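Local atomic coordinates of protein YciF (PDB entry 2GS4), a protein that is a stress protein of unknown precise function, a homodimer of ferritin-like helical subunits that probably binds metal as rubrerythrin does. Residues E21-L24 against T25-L28; A43-A46 against H47-T51; H52-I55 against E56-D59; A101-A104 against A105-V109; E141-K144 against A145-I148. All coordinates share one frame; numbering follows the deposited sequence.

Contact 1 of 5, residues E21-L24 against T25-L28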
loop_
_atom_site.group_PDB
_atom_site.type_symbol
_atom_site.label_atom_id
_atom_site.label_comp_id
_atom_site.label_asym_id
_atom_site.label_seq_id
_atom_site.Cartn_x
_atom_site.Cartn_y
_atom_site.Cartn_z
ATOM N N GLU A 21 2.910 3.547 10.910
ATOM C CA GLU A 21 3.860 4.395 11.627
ATOM C C GLU A 21 4.638 3.561 12.643
ATOM O O GLU A 21 5.846 3.741 12.819
ATOM C CB GLU A 21 3.107 5.539 12.332
ATOM C CG GLU A 21 2.355 6.465 11.372
ATOM C CD GLU A 21 3.284 7.363 10.560
ATOM O OE1 GLU A 21 4.455 6.981 10.341
ATOM O OE2 GLU A 21 2.839 8.451 10.130
ATOM N N LYS A 22 3.926 2.645 13.291
ATOM C CA LYS A 22 4.487 1.745 14.295
ATOM C C LYS A 22 5.620 0.939 13.649
ATOM O O LYS A 22 6.731 0.858 14.169
ATOM C CB LYS A 22 3.399 0.784 14.778
ATOM C CG LYS A 22 3.415 0.474 16.257
ATOM C CD LYS A 22 2.759 1.575 17.072
ATOM C CE LYS A 22 2.935 1.302 18.556
ATOM N NZ LYS A 22 2.650 2.503 19.380
ATOM N N GLN A 23 5.320 0.341 12.501
ATOM C CA GLN A 23 6.301 -0.451 11.772
ATOM C C GLN A 23 7.398 0.471 11.273
ATOM O O GLN A 23 8.579 0.117 11.309
ATOM C CB GLN A 23 5.648 -1.147 10.572
ATOM C CG GLN A 23 4.449 -2.012 10.914
ATOM C CD GLN A 23 3.843 -2.661 9.681
ATOM O OE1 GLN A 23 4.542 -3.292 8.896
ATOM N NE2 GLN A 23 2.541 -2.504 9.506
ATOM N N LEU A 24 7.024 1.664 10.816
ATOM C CA LEU A 24 8.033 2.575 10.305
ATOM C C LEU A 24 9.112 2.899 11.357
ATOM O O LEU A 24 10.291 2.979 11.014
ATOM C CB LEU A 24 7.383 3.852 9.762
ATOM C CG LEU A 24 8.177 4.605 8.677
ATOM C CD1 LEU A 24 8.671 3.639 7.598
ATOM C CD2 LEU A 24 7.305 5.682 8.051
ATOM N N THR A 25 8.725 3.045 12.630
ATOM C CA THR A 25 9.704 3.349 13.691
ATOM C C THR A 25 10.878 2.373 13.699
ATOM O O THR A 25 12.037 2.794 13.746
ATOM C CB THR A 25 9.069 3.350 15.116
ATOM O OG1 THR A 25 8.488 2.073 15.391
ATOM C CG2 THR A 25 8.003 4.440 15.239
ATOM N N ARG A 26 10.582 1.075 13.665
ATOM C CA ARG A 26 11.630 0.059 13.642
ATOM C C ARG A 26 12.448 0.190 12.353
ATOM O O ARG A 26 13.678 0.238 12.385
ATOM C CB ARG A 26 11.038 -1.365 13.712
ATOM C CG ARG A 26 10.494 -1.815 15.078
ATOM C CD ARG A 26 8.957 -1.804 15.158
ATOM N NE ARG A 26 8.308 -2.844 14.356
ATOM C CZ ARG A 26 7.004 -3.119 14.403
ATOM N NH1 ARG A 26 6.207 -2.436 15.216
ATOM N NH2 ARG A 26 6.492 -4.070 13.631
ATOM N N ALA A 27 11.758 0.260 11.221
ATOM C CA ALA A 27 12.427 0.357 9.929
ATOM C C ALA A 27 13.398 1.529 9.802
ATOM O O ALA A 27 14.493 1.380 9.265
ATOM C CB ALA A 27 11.395 0.421 8.816
ATOM N N LEU A 28 13.006 2.696 10.303
ATOM C CA LEU A 28 13.864 3.870 10.202
ATOM C C LEU A 28 15.152 3.749 11.023
ATOM O O LEU A 28 16.195 4.255 10.612
ATOM C CB LEU A 28 13.075 5.128 10.596
ATOM C CG LEU A 28 11.929 5.468 9.629
ATOM C CD1 LEU A 28 11.015 6.525 10.231
ATOM C CD2 LEU A 28 12.506 5.948 8.309
#
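The carbonyl oxygen of K22 is met twice by T25, within one turn of helix 6-33. T25 OG1 donates to K22 O, although the modelled 2.5 Å is shorter than can be trusted, and T25 N adds a weak bond to the same oxygen. The hydroxyl gets there because it stands between its own backbone N and carbonyl carbon (chi1 59°), pointing back over the preceding turn. In this position CG2 is turned down onto E21 O, 3.3 Å away, while T25 N takes E21 O as its main acceptor at 3.0 Å. R26 comes back over the same turn: its chain bends at chi2 and chi3, laying one face of the guanidinium over Q23 CA, which sits 3.8 Å from R26 CZ. On the inner side L24 meets L28, with L24 CG 3.8 Å from L28 CD1, a purely apolar contact. Beyond the segments E21 reaches Y117 through OE2, and Q23 NE2 is held by S19 and by the carbonyl of C75. A valine at T25 would probably cost K22 O the hydroxyl, leaving it the weak bond from T25 N within this turn. The chemistry thus divides round the helix: polar groups wrap the main chain on the K22 and R26 side, while leucines pack inward and E21 contributes a carboxylate to the interior.

Contact 2 of 5, residues A43-A46 against H47-T51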
loop_
_atom_site.group_PDB
_atom_site.type_symbol
_atom_site.label_atom_id
_atom_site.label_comp_id
_atom_site.label_asym_id
_atom_site.label_seq_id
_atom_site.Cartn_x
_atom_site.Cartn_y
_atom_site.Cartn_z
ATOM N N ALA A 43 19.093 11.912 8.212
ATOM C CA ALA A 43 17.750 12.164 7.710
ATOM C C ALA A 43 16.826 11.032 8.156
ATOM O O ALA A 43 15.660 11.263 8.471
ATOM C CB ALA A 43 17.765 12.275 6.194
ATOM N N PHE A 44 17.342 9.805 8.186
ATOM C CA PHE A 44 16.530 8.673 8.622
ATOM C C PHE A 44 16.301 8.792 10.130
ATOM O O PHE A 44 15.216 8.506 10.626
ATOM C CB PHE A 44 17.205 7.323 8.306
ATOM C CG PHE A 44 17.137 6.921 6.850
ATOM C CD1 PHE A 44 15.925 6.927 6.153
ATOM C CD2 PHE A 44 18.286 6.487 6.186
ATOM C CE1 PHE A 44 15.869 6.513 4.809
ATOM C CE2 PHE A 44 18.232 6.074 4.852
ATOM C CZ PHE A 44 17.028 6.083 4.168
ATOM N N HIS A 45 17.327 9.217 10.860
ATOM C CA HIS A 45 17.194 9.371 12.304
ATOM C C HIS A 45 16.236 10.515 12.606
ATOM O O HIS A 45 15.431 10.430 13.535
ATOM C CB HIS A 45 18.555 9.637 12.954
ATOM C CG HIS A 45 18.509 9.681 14.450
ATOM N ND1 HIS A 45 18.109 8.605 15.217
ATOM C CD2 HIS A 45 18.802 10.672 15.321
ATOM C CE1 HIS A 45 18.157 8.935 16.495
ATOM N NE2 HIS A 45 18.575 10.186 16.586
ATOM N N ALA A 46 16.309 11.580 11.815
ATOM C CA ALA A 46 15.417 12.710 12.019
ATOM C C ALA A 46 13.979 12.259 11.764
ATOM O O ALA A 46 13.075 12.608 12.520
ATOM C CB ALA A 46 15.784 13.857 11.081
ATOM N N HIS A 47 13.764 11.472 10.713
ATOM C CA HIS A 47 12.409 11.021 10.406
ATOM C C HIS A 47 11.903 10.033 11.454
ATOM O O HIS A 47 10.695 9.943 11.698
ATOM C CB HIS A 47 12.340 10.375 9.023
ATOM C CG HIS A 47 10.942 10.219 8.509
ATOM N ND1 HIS A 47 10.589 9.249 7.599
ATOM C CD2 HIS A 47 9.811 10.913 8.779
ATOM C CE1 HIS A 47 9.296 9.350 7.330
ATOM N NE2 HIS A 47 8.804 10.351 8.034
ATOM N N LEU A 48 12.824 9.295 12.073
ATOM C CA LEU A 48 12.467 8.334 13.107
ATOM C C LEU A 48 11.844 9.094 14.276
ATOM O O LEU A 48 10.863 8.645 14.874
ATOM C CB LEU A 48 13.708 7.582 13.593
ATOM C CG LEU A 48 13.552 6.835 14.923
ATOM C CD1 LEU A 48 12.305 5.972 14.875
ATOM C CD2 LEU A 48 14.786 5.989 15.207
ATOM N N GLU A 49 12.425 10.242 14.600
ATOM C CA GLU A 49 11.906 11.050 15.693
ATOM C C GLU A 49 10.573 11.670 15.307
ATOM O O GLU A 49 9.607 11.588 16.061
ATOM C CB GLU A 49 12.921 12.123 16.070
ATOM C CG GLU A 49 14.212 11.529 16.591
ATOM C CD GLU A 49 13.960 10.512 17.685
ATOM O OE1 GLU A 49 14.769 9.571 17.826
ATOM O OE2 GLU A 49 12.948 10.654 18.409
ATOM N N GLU A 50 10.512 12.264 14.116
ATOM C CA GLU A 50 9.282 12.871 13.621
ATOM C C GLU A 50 8.148 11.831 13.566
ATOM O O GLU A 50 6.998 12.167 13.826
ATOM C CB GLU A 50 9.549 13.508 12.237
ATOM C CG GLU A 50 8.328 13.852 11.383
ATOM C CD GLU A 50 8.712 14.461 10.032
ATOM O OE1 GLU A 50 8.138 14.050 9.000
ATOM O OE2 GLU A 50 9.589 15.355 10.001
ATOM N N THR A 51 8.470 10.574 13.249
ATOM C CA THR A 51 7.453 9.524 13.182
ATOM C C THR A 51 6.884 9.197 14.565
ATOM O O THR A 51 5.681 8.928 14.693
ATOM C CB THR A 51 8.002 8.223 12.521
ATOM O OG1 THR A 51 8.358 8.485 11.155
ATOM C CG2 THR A 51 6.931 7.118 12.533
#
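H45 and E49, one turn apart, lie side by side and point the same way, with H45 CE1 3.7 Å from E49 OE1. Ring and carboxylate planes stand 69° apart, so the two groups do not stack; H45 NE2 and E49 OE1 are near, at 4.0 Å, but not bonded. H45 swings its ring forward along the helix because CG is anti to the backbone N (chi1 -175°), whereas E49 bends at chi2 to bring its carboxylate alongside. Beneath them the main chain sets the spacing. E49 N bonds to H45 O at 3.2 Å, L48 CB packs on that same oxygen, and E50 N makes a nearly straight bond of 3.0 Å to A46 O.

On the inward side H47 N binds A43 O at 2.9 Å, and H47 CB rests on that carbonyl, 3.5 Å from A43 O. What steadies the far end of this turn is T51. Its hydroxyl donates to H47 O at 2.8 Å, reaching it from the face opposite to T51 N, and the same OG1 lies over one face of the H47 imidazole, offset toward its rim. Further out, H47 NE2 is hydrogen-bonded to E143 and E50 OE1 to T146, so the inner side chains of this stretch are tied to helix 130-159. F44 packs on L31 and A32 of helix 6-33 and on A106 of helix 95-126; together with the ties to helix 130-159, this sets the middle of helix 38-63 against three other helices of the bundle.

Contact 3 of 5, residues H52-I55 against E56-D59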
loop_
_atom_site.group_PDB
_atom_site.type_symbol
_atom_site.label_atom_id
_atom_site.label_comp_id
_atom_site.label_asym_id
_atom_site.label_seq_id
_atom_site.Cartn_x
_atom_site.Cartn_y
_atom_site.Cartn_z
ATOM N N HIS A 52 7.736 9.198 15.593
ATOM C CA HIS A 52 7.249 8.935 16.939
ATOM C C HIS A 52 6.306 10.086 17.277
ATOM O O HIS A 52 5.275 9.895 17.928
ATOM C CB HIS A 52 8.403 8.869 17.953
ATOM C CG HIS A 52 8.926 7.483 18.180
ATOM N ND1 HIS A 52 10.200 7.092 17.817
ATOM C CD2 HIS A 52 8.336 6.385 18.711
ATOM C CE1 HIS A 52 10.367 5.815 18.111
ATOM N NE2 HIS A 52 9.251 5.362 18.653
ATOM N N GLY A 53 6.654 11.283 16.809
ATOM C CA GLY A 53 5.819 12.440 17.065
ATOM C C GLY A 53 4.479 12.338 16.351
ATOM O O GLY A 53 3.460 12.792 16.865
ATOM N N GLN A 54 4.481 11.744 15.160
ATOM C CA GLN A 54 3.261 11.595 14.378
ATOM C C GLN A 54 2.332 10.574 15.018
ATOM O O GLN A 54 1.101 10.690 14.911
ATOM C CB GLN A 54 3.624 11.230 12.924
ATOM C CG GLN A 54 4.376 12.376 12.241
ATOM C CD GLN A 54 5.075 12.001 10.945
ATOM O OE1 GLN A 54 5.214 10.828 10.615
ATOM N NE2 GLN A 54 5.541 13.014 10.215
ATOM N N ILE A 55 2.897 9.581 15.701
ATOM C CA ILE A 55 2.047 8.614 16.361
ATOM C C ILE A 55 1.343 9.372 17.499
ATOM O O ILE A 55 0.153 9.175 17.736
ATOM C CB ILE A 55 2.854 7.407 16.894
ATOM C CG1 ILE A 55 3.389 6.599 15.704
ATOM C CG2 ILE A 55 1.969 6.521 17.771
ATOM C CD1 ILE A 55 4.223 5.381 16.068
ATOM N N GLU A 56 2.061 10.257 18.186
ATOM C CA GLU A 56 1.418 11.017 19.263
ATOM C C GLU A 56 0.274 11.840 18.689
ATOM O O GLU A 56 -0.781 11.977 19.312
ATOM C CB GLU A 56 2.415 11.953 19.962
ATOM C CG GLU A 56 3.522 11.213 20.706
ATOM C CD GLU A 56 2.993 10.358 21.833
ATOM O OE1 GLU A 56 3.613 9.317 22.118
ATOM O OE2 GLU A 56 1.968 10.729 22.441
ATOM N N ARG A 57 0.476 12.391 17.497
ATOM C CA ARG A 57 -0.564 13.197 16.876
ATOM C C ARG A 57 -1.794 12.335 16.566
ATOM O O ARG A 57 -2.924 12.825 16.631
ATOM C CB ARG A 57 -0.027 13.873 15.610
ATOM C CG ARG A 57 -0.879 15.037 15.127
ATOM C CD ARG A 57 -0.147 15.842 14.064
ATOM N NE ARG A 57 1.003 16.547 14.620
ATOM C CZ ARG A 57 2.174 16.663 14.000
ATOM N NH1 ARG A 57 3.171 17.329 14.570
ATOM N NH2 ARG A 57 2.358 16.087 12.818
ATOM N N ILE A 58 -1.583 11.061 16.234
ATOM C CA ILE A 58 -2.704 10.166 15.960
ATOM C C ILE A 58 -3.503 9.945 17.252
ATOM O O ILE A 58 -4.723 9.817 17.209
ATOM C CB ILE A 58 -2.237 8.786 15.387
ATOM C CG1 ILE A 58 -1.745 8.944 13.940
ATOM C CG2 ILE A 58 -3.393 7.790 15.422
ATOM C CD1 ILE A 58 -1.109 7.678 13.365
ATOM N N ASP A 59 -2.825 9.881 18.395
ATOM C CA ASP A 59 -3.535 9.697 19.662
ATOM C C ASP A 59 -4.434 10.910 19.872
ATOM O O ASP A 59 -5.562 10.790 20.359
ATOM C CB ASP A 59 -2.570 9.588 20.848
ATOM C CG ASP A 59 -1.643 8.399 20.745
ATOM O OD1 ASP A 59 -2.066 7.350 20.220
ATOM O OD2 ASP A 59 -0.491 8.507 21.213
#
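Two torsions in R57 fold it toward Q54: CG is anti to the backbone N (chi1 -163°), and the bend at chi3 (-68°) brings the guanidinium round beside the Q54 side chain. Q54 stays extended beyond CG, and its CG lies 4.3 Å from R57 NH2, an oblique and loose approach. No bond links the two side chains; each polar end takes its partners on another helix. D59 also turns back along the helix. With its CG beside its own backbone N, the carboxylate folds until D59 CG is 3.6 Å from I55 O, the oxygen that D59 N itself uses at 3.1 Å. The carboxylate lies near that carbonyl oxygen but makes no bond to it.

Aliphatic parts of other side chains rest on carbonyls of the preceding turn. E56 CB is 3.4 Å from G53 O and its CG is close to H52 O, with the chain turned at chi2. I58 CG1 sits 3.5 Å from Q54 O, over the turn whose carbonyl receives I58 N at 3.0 Å. G53 contributes its carbonyl, G53 O accepting R57 N at 3.1 Å.

The polar tips find their partners on helix 130-159. R57 NH2 makes a salt bridge to E142 and a hydrogen bond to T139, and Q54 NE2 bonds to E143 and also to E142. I55 and I58 turn instead to helix 6-33, packing on Y18, with I55 also on E21. Helix 38-63 is thus gripped by charge and amide on one flank and by apolar contact on another.

Contact 4 of 5, residues A101-A104 against A105-V109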
loop_
_atom_site.group_PDB
_atom_site.type_symbol
_atom_site.label_atom_id
_atom_site.label_comp_id
_atom_site.label_asym_id
_atom_site.label_seq_id
_atom_site.Cartn_x
_atom_site.Cartn_y
_atom_site.Cartn_z
ATOM N N ALA A 101 19.468 3.518 -3.903
ATOM C CA ALA A 101 18.382 2.585 -3.650
ATOM C C ALA A 101 17.714 2.864 -2.304
ATOM O O ALA A 101 16.496 2.814 -2.195
ATOM C CB ALA A 101 18.906 1.155 -3.687
ATOM N N LEU A 102 18.506 3.164 -1.283
ATOM C CA LEU A 102 17.939 3.440 0.039
ATOM C C LEU A 102 17.051 4.680 0.003
ATOM O O LEU A 102 15.940 4.678 0.534
ATOM C CB LEU A 102 19.054 3.595 1.081
ATOM C CG LEU A 102 19.768 2.272 1.391
ATOM C CD1 LEU A 102 20.962 2.511 2.314
ATOM C CD2 LEU A 102 18.788 1.305 2.029
ATOM N N ILE A 103 17.526 5.727 -0.659
ATOM C CA ILE A 103 16.770 6.961 -0.788
ATOM C C ILE A 103 15.502 6.693 -1.597
ATOM O O ILE A 103 14.413 7.117 -1.218
ATOM C CB ILE A 103 17.633 8.032 -1.473
ATOM C CG1 ILE A 103 18.844 8.324 -0.582
ATOM C CG2 ILE A 103 16.817 9.285 -1.753
ATOM C CD1 ILE A 103 19.748 9.422 -1.072
ATOM N N ALA A 104 15.645 5.958 -2.696
ATOM C CA ALA A 104 14.505 5.624 -3.542
ATOM C C ALA A 104 13.478 4.786 -2.777
ATOM O O ALA A 104 12.274 5.007 -2.907
ATOM C CB ALA A 104 14.979 4.878 -4.793
ATOM N N ALA A 105 13.947 3.825 -1.990
ATOM C CA ALA A 105 13.036 2.996 -1.213
ATOM C C ALA A 105 12.307 3.883 -0.212
ATOM O O ALA A 105 11.103 3.748 -0.018
ATOM C CB ALA A 105 13.807 1.895 -0.493
ATOM N N ALA A 106 13.040 4.798 0.414
ATOM C CA ALA A 106 12.451 5.710 1.390
ATOM C C ALA A 106 11.429 6.643 0.745
ATOM O O ALA A 106 10.451 7.035 1.385
ATOM C CB ALA A 106 13.546 6.524 2.086
ATOM N N GLN A 107 11.656 7.006 -0.519
ATOM C CA GLN A 107 10.728 7.879 -1.229
ATOM C C GLN A 107 9.432 7.123 -1.546
ATOM O O GLN A 107 8.370 7.730 -1.678
ATOM C CB GLN A 107 11.365 8.409 -2.518
ATOM C CG GLN A 107 12.507 9.398 -2.297
ATOM C CD GLN A 107 13.173 9.800 -3.608
ATOM O OE1 GLN A 107 13.264 10.978 -3.938
ATOM N NE2 GLN A 107 13.633 8.812 -4.361
ATOM N N LYS A 108 9.532 5.800 -1.679
ATOM C CA LYS A 108 8.355 4.969 -1.946
ATOM C C LYS A 108 7.511 4.960 -0.676
ATOM O O LYS A 108 6.283 5.029 -0.730
ATOM C CB LYS A 108 8.768 3.532 -2.315
ATOM C CG LYS A 108 9.358 3.368 -3.723
ATOM C CD LYS A 108 8.315 3.653 -4.792
ATOM C CE LYS A 108 8.852 3.371 -6.193
ATOM N NZ LYS A 108 7.784 3.552 -7.218
ATOM N N VAL A 109 8.186 4.855 0.466
ATOM C CA VAL A 109 7.507 4.864 1.754
ATOM C C VAL A 109 6.812 6.224 1.876
ATOM O O VAL A 109 5.668 6.303 2.325
ATOM C CB VAL A 109 8.515 4.628 2.933
ATOM C CG1 VAL A 109 7.907 5.098 4.263
ATOM C CG2 VAL A 109 8.856 3.151 3.034
#
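Q107 folds back over the turn that precedes it, and almost every atom of its side chain meets I103 or A104. CB starts 3.5 Å from A104 O. CG, set beside the backbone N (chi1 -69°), comes down on I103 O at 3.2 Å. The chain then runs out extended, crossing I103 so that Q107 CD lies 4.1 Å from I103 CG2. At the tip NE2 closes on A104, 3.4 Å from A104 CA, while OE1 is hydrogen-bonded to T151 of helix 130-159.

Below the side chain the helix bonds are regular: Q107 N to I103 O at 2.8 Å, and A105 N to A101 O at 2.7 Å. A105 CB sits on the carbonyl of A101, and A106 CB rests 3.4 Å from L102 O. With an alanine at Q107, T151 would probably lose this hydrogen-bond partner and I103 CG2 the amide packed beside it. K108 rests CG on A104 O, 3.4 Å away, and its NZ then reaches E79 of the second subunit in a salt bridge. Small side chains meet the neighbouring helices, A105 on A85 and A106 on L150, and the two longer polar chains carry specific ties, Q107 within the subunit and K108 across the dimer.

Contact 5 of 5, residues E141-K144 against A145-I148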
loop_
_atom_site.group_PDB
_atom_site.type_symbol
_atom_site.label_atom_id
_atom_site.label_comp_id
_atom_site.label_asym_id
_atom_site.label_seq_id
_atom_site.Cartn_x
_atom_site.Cartn_y
_atom_site.Cartn_z
ATOM N N GLU A 141 2.008 17.602 5.748
ATOM C CA GLU A 141 3.054 18.547 5.373
ATOM C C GLU A 141 4.456 18.119 5.810
ATOM O O GLU A 141 5.429 18.377 5.100
ATOM C CB GLU A 141 2.727 19.944 5.916
ATOM C CG GLU A 141 1.375 20.467 5.441
ATOM C CD GLU A 141 1.222 20.430 3.926
ATOM O OE1 GLU A 141 0.076 20.274 3.454
ATOM O OE2 GLU A 141 2.240 20.567 3.211
ATOM N N GLU A 142 4.574 17.472 6.969
ATOM C CA GLU A 142 5.885 17.027 7.432
ATOM C C GLU A 142 6.417 15.944 6.502
ATOM O O GLU A 142 7.603 15.915 6.179
ATOM C CB GLU A 142 5.809 16.487 8.865
ATOM C CG GLU A 142 5.598 17.562 9.929
ATOM C CD GLU A 142 5.506 16.974 11.325
ATOM O OE1 GLU A 142 5.204 15.766 11.452
ATOM O OE2 GLU A 142 5.724 17.722 12.299
ATOM N N GLU A 143 5.534 15.048 6.078
ATOM C CA GLU A 143 5.930 13.970 5.181
ATOM C C GLU A 143 6.341 14.533 3.829
ATOM O O GLU A 143 7.259 14.017 3.185
ATOM C CB GLU A 143 4.791 12.967 5.024
ATOM C CG GLU A 143 4.529 12.166 6.294
ATOM C CD GLU A 143 5.788 11.512 6.835
ATOM O OE1 GLU A 143 6.377 12.051 7.796
ATOM O OE2 GLU A 143 6.199 10.470 6.287
ATOM N N LYS A 144 5.664 15.589 3.397
ATOM C CA LYS A 144 6.020 16.221 2.135
ATOM C C LYS A 144 7.411 16.845 2.278
ATOM O O LYS A 144 8.252 16.705 1.391
ATOM C CB LYS A 144 4.978 17.274 1.743
ATOM C CG LYS A 144 3.696 16.675 1.131
ATOM C CD LYS A 144 2.686 17.759 0.738
ATOM C CE LYS A 144 1.408 17.151 0.162
ATOM N NZ LYS A 144 0.374 18.195 -0.111
ATOM N N ALA A 145 7.669 17.505 3.406
ATOM C CA ALA A 145 8.983 18.110 3.614
ATOM C C ALA A 145 10.045 17.019 3.732
ATOM O O ALA A 145 11.174 17.181 3.258
ATOM C CB ALA A 145 8.984 18.982 4.864
ATOM N N THR A 146 9.690 15.908 4.368
ATOM C CA THR A 146 10.637 14.812 4.509
ATOM C C THR A 146 10.959 14.285 3.110
ATOM O O THR A 146 12.108 13.998 2.794
ATOM C CB THR A 146 10.061 13.684 5.408
ATOM O OG1 THR A 146 9.929 14.171 6.751
ATOM C CG2 THR A 146 10.963 12.459 5.405
ATOM N N ASP A 147 9.945 14.200 2.253
ATOM C CA ASP A 147 10.163 13.723 0.899
ATOM C C ASP A 147 11.072 14.682 0.117
ATOM O O ASP A 147 11.971 14.233 -0.592
ATOM C CB ASP A 147 8.828 13.531 0.173
ATOM C CG ASP A 147 8.907 12.472 -0.915
ATOM O OD1 ASP A 147 9.850 11.647 -0.876
ATOM O OD2 ASP A 147 8.027 12.449 -1.800
ATOM N N ILE A 148 10.860 15.991 0.250
ATOM C CA ILE A 148 11.691 16.963 -0.461
ATOM C C ILE A 148 13.147 16.839 -0.017
ATOM O O ILE A 148 14.062 16.972 -0.830
ATOM C CB ILE A 148 11.188 18.413 -0.235
ATOM C CG1 ILE A 148 9.915 18.642 -1.058
ATOM C CG2 ILE A 148 12.275 19.423 -0.651
ATOM C CD1 ILE A 148 9.026 19.761 -0.555
#
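K144, A145 and the E143/T146 pair carry this turn of helix 130-159, and most of what they meet is main chain. K144 O accepts I148 N at 2.9 Å, and I148 CG1 leans on that same oxygen from 3.5 Å; the lysine's own chain runs on extended. A145 settles its methyl between two carbonyls, its CB 3.6 Å from both E141 O and E142 O, while its N bonds to E141 O.

T146 folds its hydroxyl back along the helix, OG1 lying anti to the carbonyl carbon (chi1 -67°), which brings it 3.0 Å from E142 O. T146 N bonds to that oxygen at 2.8 Å. Because E50 OE1 is also within its range, the one hydroxyl proton has two acceptors to choose between. One residue on, D147 N bonds to E143 O at 2.8 Å, and D147 CB packs on the same carbonyl, 3.4 Å from E143 O.

The carboxylates of E142 and E143 are met by amide, imidazole and guanidinium groups of helix 38-63, from Q54, H47 and R57. E50 OE1 and E110 come close to E143, a crowding of carboxylates consistent with the metal sites of rubrerythrin-like bundles.

Overall arrangement
Along the chain the five contacts come in order, contact 1 on helix 6-33, contacts 2 and 3 in series on helix 38-63, contact 4 on helix 95-126 and contact 5 on helix 130-159, the four long helices of a ferritin-like bundle. Contact 1 touches contacts 2, 3 and 4; its centre is about 10 Å from that of contact 2. Contact 5 meets contacts 2, 3 and 4, with centres about 11, 16 and 13 Å away. Contacts 2 and 4 also touch, their centres about 14 Å apart. Contacts 3 and 4, about 22 Å apart between centres, lie on opposite sides of the chain's centre and do not touch. Together they surround a carboxylate-rich interior, while contact 4 also reaches the second subunit.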